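Long-range contacts in response regulator protein (PDB 3RQI), which probably acts as a two-component response regulator, coupling phosphorylation of an aspartate in its receiver domain to control of transcription through a Fis-family helix-turn-helix region: residues 9-14 against 50-55; 79-84 against 101-106; 83-88 against 108-113. All coordinates share one frame; numbering follows the deposited sequence.

Interaction 1: 9-14 against 50-55; sequences NFLVID and EKFEFI
N9, F10 and L11 pair with F52 to I55 through parallel backbone bonds. L11 N donates to F54 O at 2.9 Å, whereas N9 O takes two donors, E53 N at 2.8 Å and F54 N at 3.2 Å.

Polar side chains close the start of the strand. The E53 chain bends at chi2 (71°), which turns CD back, and OE1 receives N9 N at 2.9 Å, nearly along the carboxylate C-O axis. N9 ND2 adds a weak bond to the same oxygen, and one water links ND2, K51 O and E53 OE2.

On the sheet face of F10 and F54, F54 CB sits over the F10 ring, 3.8 Å from its centroid and displaced toward the rim; the two rings are slid apart and barely overlap. On the face of L11 and I55, L11 CB lies over the centre of the F52 ring, 3.7 Å from the centroid, while E50 CG, from the same segment as F52, sits over the opposite face toward the rim. I13 CD1 touches I55 CG2 at 3.6 Å.

Bridges F10-F54 and L11-I55 join adjacent strands 9-13 and 54-56, the latter in the middle of the parallel sheet of the CheY-like receiver fold.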
# COMPACT_ATOMS: atom_id res chain seq x y z
N ASN A 9 25.05 -7.67 7.92
CA ASN A 9 24.26 -8.74 8.51
C ASN A 9 22.78 -8.60 8.12
O ASN A 9 22.20 -7.55 8.30
CB ASN A 9 24.43 -8.73 10.04
CG ASN A 9 25.88 -9.00 10.45
OD1 ASN A 9 26.43 -10.05 10.15
ND2 ASN A 9 26.49 -8.04 11.13
N PHE A 10 22.21 -9.69 7.60
CA PHE A 10 20.87 -9.71 7.05
C PHE A 10 20.04 -10.80 7.75
O PHE A 10 20.49 -11.96 7.83
CB PHE A 10 21.02 -10.04 5.54
CG PHE A 10 19.89 -9.55 4.68
CD1 PHE A 10 20.12 -8.63 3.66
CD2 PHE A 10 18.60 -10.06 4.86
CE1 PHE A 10 19.05 -8.17 2.86
CE2 PHE A 10 17.55 -9.64 4.06
CZ PHE A 10 17.77 -8.69 3.05
N LEU A 11 18.85 -10.45 8.22
CA LEU A 11 17.90 -11.45 8.81
C LEU A 11 16.73 -11.66 7.85
O LEU A 11 16.01 -10.72 7.55
CB LEU A 11 17.36 -10.93 10.13
CG LEU A 11 16.32 -11.84 10.88
CD1 LEU A 11 16.82 -13.25 11.16
CD2 LEU A 11 15.81 -11.19 12.19
N VAL A 12 16.58 -12.89 7.40
CA VAL A 12 15.46 -13.28 6.53
C VAL A 12 14.41 -13.99 7.38
O VAL A 12 14.68 -15.07 7.88
CB VAL A 12 15.97 -14.18 5.37
CG1 VAL A 12 14.76 -14.80 4.64
CG2 VAL A 12 16.89 -13.36 4.38
N ILE A 13 13.22 -13.41 7.49
CA ILE A 13 12.13 -14.03 8.28
C ILE A 13 11.04 -14.50 7.31
O ILE A 13 10.30 -13.68 6.74
CB ILE A 13 11.52 -13.02 9.26
CG1 ILE A 13 12.61 -12.49 10.22
CG2 ILE A 13 10.35 -13.69 10.04
CD1 ILE A 13 12.20 -11.17 10.90
N ASP A 14 10.95 -15.81 7.11
CA ASP A 14 9.96 -16.39 6.20
C ASP A 14 9.79 -17.86 6.58
O ASP A 14 10.78 -18.54 6.85
CB ASP A 14 10.43 -16.24 4.72
CG ASP A 14 9.32 -16.40 3.75
OD1 ASP A 14 8.68 -17.48 3.74
OD2 ASP A 14 9.03 -15.45 2.99
N GLU A 50 21.67 -10.68 18.01
CA GLU A 50 22.68 -10.19 17.09
C GLU A 50 22.12 -8.92 16.42
O GLU A 50 20.90 -8.75 16.30
CB GLU A 50 22.96 -11.32 16.07
CG GLU A 50 23.28 -10.94 14.65
CD GLU A 50 23.67 -12.15 13.79
OE1 GLU A 50 23.48 -13.31 14.25
OE2 GLU A 50 24.16 -11.94 12.65
N LYS A 51 23.01 -8.02 16.01
CA LYS A 51 22.64 -6.79 15.29
C LYS A 51 22.57 -7.07 13.80
O LYS A 51 23.53 -7.62 13.22
CB LYS A 51 23.70 -5.70 15.49
CG LYS A 51 23.37 -4.39 14.76
CD LYS A 51 24.41 -3.31 15.07
CE LYS A 51 24.36 -2.17 14.04
NZ LYS A 51 25.61 -1.35 14.11
N PHE A 52 21.45 -6.65 13.20
CA PHE A 52 21.23 -6.78 11.75
C PHE A 52 21.15 -5.42 11.10
O PHE A 52 20.57 -4.48 11.67
CB PHE A 52 19.95 -7.60 11.49
CG PHE A 52 20.08 -9.03 11.94
CD1 PHE A 52 19.54 -9.43 13.16
CD2 PHE A 52 20.77 -9.97 11.17
CE1 PHE A 52 19.68 -10.75 13.59
CE2 PHE A 52 20.91 -11.25 11.57
CZ PHE A 52 20.37 -11.67 12.78
N GLU A 53 21.75 -5.28 9.92
CA GLU A 53 21.61 -4.05 9.18
C GLU A 53 20.37 -4.07 8.29
O GLU A 53 19.79 -3.01 8.00
CB GLU A 53 22.88 -3.83 8.33
CG GLU A 53 24.07 -3.28 9.15
CD GLU A 53 24.67 -4.29 10.11
OE1 GLU A 53 24.92 -5.43 9.68
OE2 GLU A 53 24.92 -3.94 11.29
N PHE A 54 19.97 -5.28 7.85
CA PHE A 54 18.80 -5.45 6.99
C PHE A 54 17.95 -6.60 7.48
O PHE A 54 18.50 -7.58 7.99
CB PHE A 54 19.28 -5.78 5.58
CG PHE A 54 20.26 -4.76 5.03
CD1 PHE A 54 19.80 -3.60 4.45
CD2 PHE A 54 21.65 -4.95 5.15
CE1 PHE A 54 20.74 -2.62 3.93
CE2 PHE A 54 22.57 -4.00 4.68
CZ PHE A 54 22.11 -2.85 4.07
N ILE A 55 16.63 -6.46 7.35
CA ILE A 55 15.70 -7.51 7.75
C ILE A 55 14.57 -7.58 6.73
O ILE A 55 14.02 -6.52 6.37
CB ILE A 55 15.10 -7.25 9.20
CG1 ILE A 55 16.24 -7.04 10.24
CG2 ILE A 55 14.05 -8.32 9.60
CD1 ILE A 55 15.72 -6.58 11.67
O HOH W 1 25.90 -5.86 12.76

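Interaction 2: 79-84 against 101-106; sequences DARILV and GADNYL. With GOL (glycerol), chain F; SO4 (sulfate ion), chain D.
This is a buried parallel strand pairing at one side of the receiver sheet, between strand 81-86 and 104-107, an outer strand of the sheet within this chain, with helix 91-100 making the crossover of a beta-alpha-beta unit. The short axes of 81-84 and 104-106 approach to 4.5 Å at 33°, and the bridges are L83-N104 and V84-Y105.

The ladder is regular at its far end: V84 N donates to N104 O, and V84 O accepts L106 N at 2.8 Å. Nearer the start I82 O takes D103 N at 2.9 Å and, weakly, N104 N. Here a side chain replaces a backbone acceptor: D103 OD2 receives I82 N at 2.8 Å on the anti lone pair. O3 of a glycerol, probably from the crystallisation liquor, also bonds OD2, at 2.8 Å, or G101 O; its proton is not settled.

V84 CG1 packs over one face of the Y105 ring, 4.1 Å from its centroid. On the other side of the sheet L83 CD1 lies against N104 CB and 4.0 Å from L106 CG. The hydroxyl of Y105 is held by T93 and S90, and N104 ND2 by A118 and Q127. V95 and I91 of the second subunit pack on N104 and Y105.

The R81 chain, bent at chi2 and chi3, carries a guanidinium stacked on the D103 carboxylate, planes 21° apart, with D103 CG over its centre. NH1 and NH2 bond a sulfate, probably also from the liquor, at the guanidinium edge, while NE donates to L119 O. The NH1 to D103 OD1 separation is a long 3.9 Å, with the oxygen well out of plane, so the attraction is one of charges alone: D103 turns OD2 to the strand backbone and the glycerol, and R81 directs its N-H groups elsewhere.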
# COMPACT_ATOMS: atom_id res chain seq x y z
N ASP A 79 18.48 0.53 14.35
CA ASP A 79 19.30 0.91 13.21
C ASP A 79 18.98 0.15 11.89
O ASP A 79 19.32 0.62 10.81
CB ASP A 79 20.82 0.83 13.52
CG ASP A 79 21.29 1.86 14.58
OD1 ASP A 79 20.78 3.00 14.62
OD2 ASP A 79 22.20 1.51 15.37
N ALA A 80 18.30 -0.99 11.98
CA ALA A 80 18.04 -1.85 10.79
C ALA A 80 17.08 -1.22 9.77
O ALA A 80 16.15 -0.50 10.15
CB ALA A 80 17.45 -3.19 11.26
N ARG A 81 17.34 -1.48 8.48
CA ARG A 81 16.34 -1.22 7.42
C ARG A 81 15.46 -2.46 7.34
O ARG A 81 15.96 -3.56 7.31
CB ARG A 81 17.03 -0.99 6.07
CG ARG A 81 18.17 0.02 6.03
CD ARG A 81 17.77 1.46 5.97
NE ARG A 81 16.73 1.79 4.97
CZ ARG A 81 16.01 2.91 5.01
NH1 ARG A 81 16.21 3.81 5.98
NH2 ARG A 81 15.07 3.13 4.10
N ILE A 82 14.14 -2.27 7.34
CA ILE A 82 13.22 -3.39 7.44
C ILE A 82 12.27 -3.35 6.24
O ILE A 82 11.62 -2.33 5.97
CB ILE A 82 12.43 -3.31 8.79
CG1 ILE A 82 13.40 -3.53 9.99
CG2 ILE A 82 11.33 -4.36 8.81
CD1 ILE A 82 12.73 -3.35 11.34
N LEU A 83 12.19 -4.46 5.51
CA LEU A 83 11.39 -4.53 4.28
C LEU A 83 10.38 -5.67 4.45
O LEU A 83 10.76 -6.81 4.76
CB LEU A 83 12.32 -4.86 3.09
CG LEU A 83 11.65 -5.29 1.78
CD1 LEU A 83 10.92 -4.07 1.09
CD2 LEU A 83 12.69 -5.93 0.83
N VAL A 84 9.11 -5.38 4.24
CA VAL A 84 8.10 -6.47 4.11
C VAL A 84 8.23 -7.05 2.72
O VAL A 84 8.29 -6.32 1.70
CB VAL A 84 6.64 -5.98 4.33
CG1 VAL A 84 5.61 -7.10 3.93
CG2 VAL A 84 6.43 -5.54 5.80
N GLY A 101 6.45 0.54 11.55
CA GLY A 101 7.86 0.87 11.43
C GLY A 101 8.63 0.34 10.24
O GLY A 101 9.83 0.62 10.13
N ALA A 102 7.96 -0.41 9.37
CA ALA A 102 8.65 -0.91 8.18
C ALA A 102 9.13 0.25 7.31
O ALA A 102 8.42 1.25 7.11
CB ALA A 102 7.80 -1.84 7.36
N ASP A 103 10.32 0.09 6.75
CA ASP A 103 10.84 1.09 5.84
C ASP A 103 10.30 0.97 4.40
O ASP A 103 10.28 1.96 3.68
CB ASP A 103 12.39 1.08 5.82
CG ASP A 103 12.97 1.36 7.17
OD1 ASP A 103 12.86 2.53 7.62
OD2 ASP A 103 13.48 0.43 7.81
N ASN A 104 9.91 -0.23 3.97
CA ASN A 104 9.40 -0.40 2.62
C ASN A 104 8.65 -1.71 2.51
O ASN A 104 8.57 -2.50 3.48
CB ASN A 104 10.55 -0.35 1.58
CG ASN A 104 10.11 0.18 0.24
OD1 ASN A 104 8.90 0.42 0.00
ND2 ASN A 104 11.09 0.38 -0.65
N TYR A 105 8.08 -1.97 1.33
CA TYR A 105 7.19 -3.12 1.19
C TYR A 105 7.27 -3.53 -0.26
O TYR A 105 7.18 -2.69 -1.15
CB TYR A 105 5.78 -2.67 1.58
CG TYR A 105 4.62 -3.68 1.55
CD1 TYR A 105 3.97 -4.03 2.73
CD2 TYR A 105 4.18 -4.24 0.32
CE1 TYR A 105 2.87 -4.90 2.73
CE2 TYR A 105 3.09 -5.11 0.30
CZ TYR A 105 2.44 -5.42 1.50
OH TYR A 105 1.37 -6.26 1.48
N LEU A 106 7.53 -4.81 -0.51
CA LEU A 106 7.61 -5.36 -1.88
C LEU A 106 6.81 -6.64 -2.03
O LEU A 106 6.79 -7.51 -1.14
CB LEU A 106 9.06 -5.70 -2.22
CG LEU A 106 10.05 -4.67 -2.73
CD1 LEU A 106 11.24 -5.52 -3.24
CD2 LEU A 106 9.44 -3.82 -3.85
C1 GOL F . 12.90 1.90 13.38
O1 GOL F . 11.64 2.22 12.79
C2 GOL F . 13.93 1.32 12.40
O2 GOL F . 14.31 -0.02 12.72
C3 GOL F . 13.51 1.47 10.94
O3 GOL F . 12.82 0.32 10.51
S SO4 D . 13.53 6.57 4.28
O1 SO4 D . 13.72 5.74 3.11
O2 SO4 D . 14.33 7.79 4.13
O3 SO4 D . 12.10 6.89 4.39
O4 SO4 D . 13.94 5.88 5.51

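Interaction 3: 83-88 against 108-113; sequences LVLTGY and KPANVE
K108 and the T86-G87 turn belong to the phosphorylation site of the receiver domain, where strand 81-86 ends beside a lysine that precedes a cis proline, P109. K108 N donates to T86 O at 2.8 Å and 164°, from above the carbonyl plane, 55° out of it.

The lysine chain, extended beyond CG, runs against the L85-G87 backbone: CD lies 3.6 Å from G87 N, and CE 3.7 Å from L85 O. L85 crosses it at about a right angle, its CD1 4.0 Å from K108 CG and 4.1 Å from A110 CB. The chain's course delivers NZ to D14 OD2, a salt bridge, and to the phosphoryl group of the modified residue at position 58, which T86 OG1 and G87 N also bond. T86 OG1 accepts Y88 N at 2.9 Å, an ST turn into the loop that follows.

Q174 of the second subunit bonds T86 O and K108 O. Around this site, L85 and A110 both pack on I115 of helix 112-118, whose N-cap is N111, while F19 of helix 17-29 meets L85 and makes a cation-pi contact with K108.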
# COMPACT_ATOMS: atom_id res chain seq x y z
N LEU A 83 12.19 -4.46 5.51
CA LEU A 83 11.39 -4.53 4.28
C LEU A 83 10.38 -5.67 4.45
O LEU A 83 10.76 -6.81 4.76
CB LEU A 83 12.32 -4.86 3.09
CG LEU A 83 11.65 -5.29 1.78
CD1 LEU A 83 10.92 -4.07 1.09
CD2 LEU A 83 12.69 -5.93 0.83
N VAL A 84 9.11 -5.38 4.24
CA VAL A 84 8.10 -6.47 4.11
C VAL A 84 8.23 -7.05 2.72
O VAL A 84 8.29 -6.32 1.70
CB VAL A 84 6.64 -5.98 4.33
CG1 VAL A 84 5.61 -7.10 3.93
CG2 VAL A 84 6.43 -5.54 5.80
N LEU A 85 8.34 -8.36 2.66
CA LEU A 85 8.48 -9.05 1.36
C LEU A 85 7.42 -10.17 1.33
O LEU A 85 7.53 -11.14 2.11
CB LEU A 85 9.91 -9.60 1.19
CG LEU A 85 10.15 -10.44 -0.09
CD1 LEU A 85 9.88 -9.59 -1.33
CD2 LEU A 85 11.58 -10.95 -0.08
N THR A 86 6.37 -10.01 0.51
CA THR A 86 5.15 -10.86 0.69
C THR A 86 4.48 -11.33 -0.58
O THR A 86 4.37 -10.58 -1.56
CB THR A 86 4.08 -10.15 1.60
OG1 THR A 86 2.93 -10.96 1.77
CG2 THR A 86 3.66 -8.83 1.04
N GLY A 87 4.01 -12.58 -0.55
CA GLY A 87 3.18 -13.14 -1.62
C GLY A 87 1.70 -12.83 -1.44
O GLY A 87 0.86 -13.25 -2.24
N TYR A 88 1.39 -12.07 -0.38
CA TYR A 88 0.03 -11.65 -0.10
C TYR A 88 -0.11 -10.12 -0.07
O TYR A 88 -0.57 -9.54 0.90
CB TYR A 88 -0.44 -12.28 1.19
CG TYR A 88 -0.45 -13.78 1.11
CD1 TYR A 88 -1.45 -14.47 0.41
CD2 TYR A 88 0.58 -14.51 1.67
CE1 TYR A 88 -1.42 -15.87 0.32
CE2 TYR A 88 0.61 -15.88 1.59
CZ TYR A 88 -0.38 -16.56 0.92
OH TYR A 88 -0.31 -17.94 0.88
N LYS A 108 6.31 -10.28 -3.61
CA LYS A 108 6.91 -11.42 -4.29
C LYS A 108 6.20 -11.64 -5.65
O LYS A 108 4.99 -11.36 -5.79
CB LYS A 108 6.81 -12.71 -3.47
CG LYS A 108 7.50 -12.71 -2.11
CD LYS A 108 7.24 -14.04 -1.41
CE LYS A 108 7.92 -14.08 -0.02
NZ LYS A 108 7.31 -15.21 0.74
N PRO A 109 6.94 -12.10 -6.66
CA PRO A 109 8.36 -12.40 -6.63
C PRO A 109 9.20 -11.14 -6.88
O PRO A 109 8.81 -10.24 -7.64
CB PRO A 109 8.54 -13.43 -7.78
CG PRO A 109 7.50 -13.13 -8.68
CD PRO A 109 6.34 -12.52 -7.94
N ALA A 110 10.35 -11.10 -6.21
CA ALA A 110 11.31 -10.02 -6.38
C ALA A 110 12.66 -10.70 -6.46
O ALA A 110 12.84 -11.77 -5.88
CB ALA A 110 11.27 -9.07 -5.15
N ASN A 111 13.61 -10.11 -7.19
CA ASN A 111 14.96 -10.64 -7.21
C ASN A 111 15.83 -9.97 -6.17
O ASN A 111 15.43 -8.97 -5.55
CB ASN A 111 15.59 -10.61 -8.63
CG ASN A 111 15.68 -9.20 -9.22
OD1 ASN A 111 16.03 -8.23 -8.55
ND2 ASN A 111 15.42 -9.10 -10.52
N VAL A 112 17.02 -10.52 -5.97
CA VAL A 112 17.91 -10.03 -4.94
C VAL A 112 18.28 -8.55 -5.14
O VAL A 112 18.25 -7.76 -4.17
CB VAL A 112 19.18 -10.91 -4.80
CG1 VAL A 112 20.15 -10.27 -3.78
CG2 VAL A 112 18.80 -12.33 -4.33
N GLU A 113 18.63 -8.16 -6.38
CA GLU A 113 18.90 -6.74 -6.70
C GLU A 113 17.75 -5.80 -6.30
O GLU A 113 18.00 -4.73 -5.72
CB GLU A 113 19.27 -6.55 -8.19

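Overall arrangement
All three contacts lie in the receiver domain and reach its parallel sheet, ordered 33-37, 9-13, 54-56, 81-86, 104-107. Interaction 1 closes along the chain before interactions 2 and 3 open; these two start from the same strand, 81-86, and share L83 and V84. Centres of interactions 1 and 2 are about 11 Å apart, of 2 and 3 about 12 Å, and of 1 and 3 about 15 Å. Strands 54-56 and 81-86 are neighbours, so backbone pairs such as I55-L83 connect the first contact to the others. The D14-K108 bridge links interaction 1 to interaction 3 at the phosphoaspartate, where C-terminal strand ends meet, while interactions 2 and 3 touch the second subunit.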